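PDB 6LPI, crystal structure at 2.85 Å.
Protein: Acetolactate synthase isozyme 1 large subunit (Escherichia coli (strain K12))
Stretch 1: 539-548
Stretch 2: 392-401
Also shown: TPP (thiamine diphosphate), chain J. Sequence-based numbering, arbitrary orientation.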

# COMPACT_ATOMS: atom_id res chain seq x y z
N ARG B 539 -15.68 -15.84 20.34
CA ARG B 539 -15.48 -17.14 19.74
C ARG B 539 -16.31 -17.26 18.46
O ARG B 539 -17.44 -16.77 18.39
CB ARG B 539 -15.83 -18.25 20.72
CG ARG B 539 -17.30 -18.72 20.72
CD ARG B 539 -18.31 -17.68 21.27
NE ARG B 539 -18.08 -17.34 22.68
CZ ARG B 539 -18.60 -16.28 23.28
NH1 ARG B 539 -19.39 -15.45 22.62
NH2 ARG B 539 -18.32 -16.04 24.56
N ILE B 540 -15.73 -17.89 17.44
CA ILE B 540 -16.38 -18.11 16.15
C ILE B 540 -16.02 -19.51 15.68
O ILE B 540 -14.88 -19.94 15.83
CB ILE B 540 -15.96 -17.03 15.12
CG1 ILE B 540 -16.61 -15.68 15.44
CG2 ILE B 540 -16.26 -17.46 13.68
CD1 ILE B 540 -16.43 -14.66 14.35
N ASP B 541 -17.00 -20.23 15.12
CA ASP B 541 -16.76 -21.60 14.68
C ASP B 541 -15.71 -21.61 13.58
O ASP B 541 -15.75 -20.78 12.67
CB ASP B 541 -18.06 -22.25 14.18
N ALA B 542 -14.74 -22.52 13.68
CA ALA B 542 -13.66 -22.51 12.69
C ALA B 542 -14.13 -22.93 11.30
O ALA B 542 -13.45 -22.63 10.31
CB ALA B 542 -12.50 -23.40 13.15
N GLU B 543 -15.29 -23.60 11.20
CA GLU B 543 -15.84 -24.06 9.94
C GLU B 543 -16.51 -22.96 9.14
O GLU B 543 -16.88 -23.19 7.98
CB GLU B 543 -16.85 -25.19 10.18
N GLU B 544 -16.64 -21.76 9.70
CA GLU B 544 -17.32 -20.68 9.00
C GLU B 544 -16.46 -20.18 7.85
O GLU B 544 -15.24 -20.32 7.85
CB GLU B 544 -17.64 -19.53 9.95
CG GLU B 544 -18.32 -19.92 11.25
CD GLU B 544 -19.84 -19.83 11.19
OE1 GLU B 544 -20.38 -19.25 10.22
OE2 GLU B 544 -20.49 -20.35 12.13
N LYS B 545 -17.12 -19.62 6.84
CA LYS B 545 -16.48 -19.35 5.56
C LYS B 545 -16.67 -17.90 5.16
O LYS B 545 -17.55 -17.21 5.66
CB LYS B 545 -17.04 -20.28 4.47
CG LYS B 545 -16.78 -21.76 4.73
CD LYS B 545 -15.32 -22.09 4.47
CE LYS B 545 -14.99 -23.52 4.86
NZ LYS B 545 -14.54 -23.61 6.29
N VAL B 546 -15.80 -17.45 4.26
CA VAL B 546 -15.96 -16.18 3.56
C VAL B 546 -16.48 -16.50 2.18
O VAL B 546 -15.77 -17.10 1.37
CB VAL B 546 -14.65 -15.37 3.51
CG1 VAL B 546 -14.92 -14.00 2.95
CG2 VAL B 546 -14.07 -15.24 4.90
N TYR B 547 -17.73 -16.15 1.93
CA TYR B 547 -18.36 -16.38 0.64
C TYR B 547 -18.88 -15.07 0.06
O TYR B 547 -19.29 -14.17 0.81
CB TYR B 547 -19.50 -17.41 0.74
CG TYR B 547 -19.04 -18.85 0.90
CD1 TYR B 547 -17.98 -19.36 0.14
CD2 TYR B 547 -19.68 -19.72 1.79
CE1 TYR B 547 -17.56 -20.68 0.29
CE2 TYR B 547 -19.27 -21.05 1.93
CZ TYR B 547 -18.21 -21.52 1.18
OH TYR B 547 -17.82 -22.83 1.33
N PRO B 548 -18.87 -14.93 -1.26
CA PRO B 548 -18.32 -15.94 -2.17
C PRO B 548 -16.80 -15.89 -2.27
O PRO B 548 -16.17 -14.90 -1.86
CB PRO B 548 -18.98 -15.62 -3.50
CG PRO B 548 -19.33 -14.17 -3.43
CD PRO B 548 -19.52 -13.81 -1.98
N1' TPP J . 2.24 -15.58 7.34
C2' TPP J . 2.15 -14.20 7.32
CM2 TPP J . 3.12 -13.34 8.07
N3' TPP J . 1.17 -13.57 6.59
C4' TPP J . 0.27 -14.29 5.86
N4' TPP J . -0.64 -13.61 5.17
C5' TPP J . 0.35 -15.69 5.87
C6' TPP J . 1.33 -16.32 6.62
C7' TPP J . -0.66 -16.53 5.11
N3 TPP J . -1.95 -16.33 5.71
C2 TPP J . -2.86 -15.43 5.22
S1 TPP J . -4.23 -15.36 6.05
C5 TPP J . -3.71 -16.50 7.07
C4 TPP J . -2.44 -16.96 6.80
CM4 TPP J . -1.78 -18.01 7.62
C6 TPP J . -4.62 -16.94 8.19
C7 TPP J . -5.13 -15.75 9.01
O7 TPP J . -5.21 -16.15 10.36
PA TPP J . -6.15 -15.37 11.41
O1A TPP J . -5.41 -14.23 12.07
O2A TPP J . -6.59 -16.42 12.41
O3A TPP J . -7.38 -14.72 10.60
PB TPP J . -8.78 -15.51 10.30
O1B TPP J . -9.91 -14.49 10.23
O2B TPP J . -8.74 -16.30 9.01
O3B TPP J . -9.01 -16.53 11.39
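Stretch 2 392-401: GQHQMWTAQA

A helix that packs against an extended, irregular segment can donate hydrogen bonds from its side chains to that segment's carbonyls, and acetolactate synthase isozyme 1 offers a compact example. Stretch 2 is a helix from Gln393 to Ala401, with Gly392 at the N-cap position; stretch 1 has no regular helix or strand across the contact. After a type I turn from Asp541 to Glu544, its chain runs extended through Lys545, Val546 and Tyr547 to a cis peptide bond before Pro548. The segment crosses the helix obliquely, and its contacts follow the order of both sequences, as three carbonyls meet three side chains spaced along the helix: Glu544 faces Gln393, Lys545 faces Trp397, and Tyr547 faces Gln400. The closest CA atoms are those of Val546 and Gln393, 6.1 Å apart.

Three donors, all with chi1 in m, each give one hydrogen bond to stretch 1; both glutamine NE2 atoms also bond elsewhere in the structure. Gln393, with chi2 t, reaches out so that its NE2 lies 3.0 Å from Glu544 O. The CA-to-CB bond of Trp397 points sideways relative to stretch 1, but chi1 of -73° and chi2 of -31° bring the indole nearer to stretch 1 and place NE1 2.9 Å from Lys545 O, which lies at the ring edge, near its plane. Gln400 is again m, t, and its extended chain sets NE2 3.3 Å from Tyr547 O, a longer bond with an angle of 137°. The spacing of three and four residues keeps these donors on one side of the helix.

Val546 fills the space among them. With chi1 at -172° (t), its two methyls diverge: CG2 lies over one face of the indole, 3.6 Å from the centroid of the five-membered ring, and 3.5 Å from Gln393 CB, whereas CG1 sits 3.5 Å from Met396 CB. Met396 directs its CB toward the contact while its end leads away, so it is the base of the side chain that meets the valine. Farther along the indole, Glu544 CB approaches Trp397 CZ2 at 4.1 Å, and Ile540 CG2 approaches CH2 of Trp397 at 4.4 Å. Lys545 points away from the helix and folds back, its NZ donating to Glu543 O at 2.9 Å.

The start of the helix serves the thiamine diphosphate. Gln393 N donates to TPP O2B at 2.8 Å, and both N and ND1 of His394 reach TPP O1B at 2.7 Å. Gly392, at phi 145°, has no room for a CB, which would clash with TPP O3A. The same helix thus contacts the cofactor at its start and the loop along its side.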

# COMPACT_ATOMS: atom_id res chain seq x y z
N GLY B 392 -6.95 -12.17 6.86
CA GLY B 392 -7.59 -13.49 6.96
C GLY B 392 -9.09 -13.40 6.71
O GLY B 392 -9.57 -12.48 6.04
N GLN B 393 -9.84 -14.35 7.28
CA GLN B 393 -11.28 -14.35 7.06
C GLN B 393 -11.95 -13.15 7.71
O GLN B 393 -12.84 -12.53 7.12
CB GLN B 393 -11.92 -15.62 7.62
CG GLN B 393 -11.41 -16.95 7.16
CD GLN B 393 -12.28 -18.07 7.70
OE1 GLN B 393 -12.47 -18.22 8.91
NE2 GLN B 393 -12.88 -18.83 6.78
N HIS B 394 -11.51 -12.79 8.93
CA HIS B 394 -12.11 -11.65 9.64
C HIS B 394 -11.98 -10.36 8.83
O HIS B 394 -12.90 -9.53 8.84
CB HIS B 394 -11.44 -11.48 11.01
CG HIS B 394 -10.00 -11.08 10.94
ND1 HIS B 394 -8.97 -11.99 10.84
CD2 HIS B 394 -9.41 -9.86 10.91
CE1 HIS B 394 -7.82 -11.35 10.77
NE2 HIS B 394 -8.06 -10.05 10.81
N GLN B 395 -10.86 -10.20 8.12
CA GLN B 395 -10.64 -9.03 7.26
C GLN B 395 -11.63 -9.01 6.09
O GLN B 395 -12.23 -7.97 5.79
CB GLN B 395 -9.20 -9.01 6.75
CG GLN B 395 -8.92 -8.13 5.51
CD GLN B 395 -7.52 -8.38 4.91
OE1 GLN B 395 -6.99 -9.48 5.03
NE2 GLN B 395 -6.94 -7.37 4.26
N MET B 396 -11.78 -10.14 5.37
CA MET B 396 -12.72 -10.13 4.25
C MET B 396 -14.15 -9.93 4.75
O MET B 396 -14.93 -9.21 4.11
CB MET B 396 -12.59 -11.41 3.42
CG MET B 396 -11.27 -11.54 2.62
SD MET B 396 -10.46 -9.97 2.10
CE MET B 396 -11.66 -9.20 1.02
N TRP B 397 -14.50 -10.55 5.88
CA TRP B 397 -15.82 -10.34 6.47
C TRP B 397 -16.05 -8.86 6.78
O TRP B 397 -17.12 -8.31 6.48
CB TRP B 397 -15.98 -11.18 7.74
CG TRP B 397 -16.15 -12.67 7.53
CD1 TRP B 397 -16.74 -13.29 6.47
CD2 TRP B 397 -15.72 -13.71 8.42
NE1 TRP B 397 -16.71 -14.66 6.64
CE2 TRP B 397 -16.09 -14.94 7.83
CE3 TRP B 397 -15.08 -13.72 9.66
CZ2 TRP B 397 -15.83 -16.17 8.45
CZ3 TRP B 397 -14.82 -14.95 10.26
CH2 TRP B 397 -15.20 -16.15 9.66
N THR B 398 -15.05 -8.20 7.38
CA THR B 398 -15.18 -6.78 7.70
C THR B 398 -15.31 -5.93 6.44
O THR B 398 -16.16 -5.04 6.37
CB THR B 398 -13.98 -6.31 8.51
OG1 THR B 398 -13.79 -7.18 9.63
CG2 THR B 398 -14.22 -4.90 9.00
N ALA B 399 -14.47 -6.19 5.44
CA ALA B 399 -14.57 -5.48 4.17
C ALA B 399 -15.96 -5.64 3.57
O ALA B 399 -16.52 -4.69 3.02
CB ALA B 399 -13.51 -6.01 3.20
N GLN B 400 -16.55 -6.84 3.72
CA GLN B 400 -17.85 -7.10 3.14
C GLN B 400 -18.96 -6.35 3.86
O GLN B 400 -19.86 -5.81 3.21
CB GLN B 400 -18.14 -8.60 3.17
CG GLN B 400 -17.30 -9.46 2.27
CD GLN B 400 -17.68 -10.93 2.37
OE1 GLN B 400 -18.42 -11.33 3.28
NE2 GLN B 400 -17.17 -11.74 1.45
N ALA B 401 -18.94 -6.30 5.20
CA ALA B 401 -20.13 -5.85 5.93
C ALA B 401 -20.00 -4.50 6.61
O ALA B 401 -21.03 -3.86 6.84
CB ALA B 401 -20.58 -6.88 6.98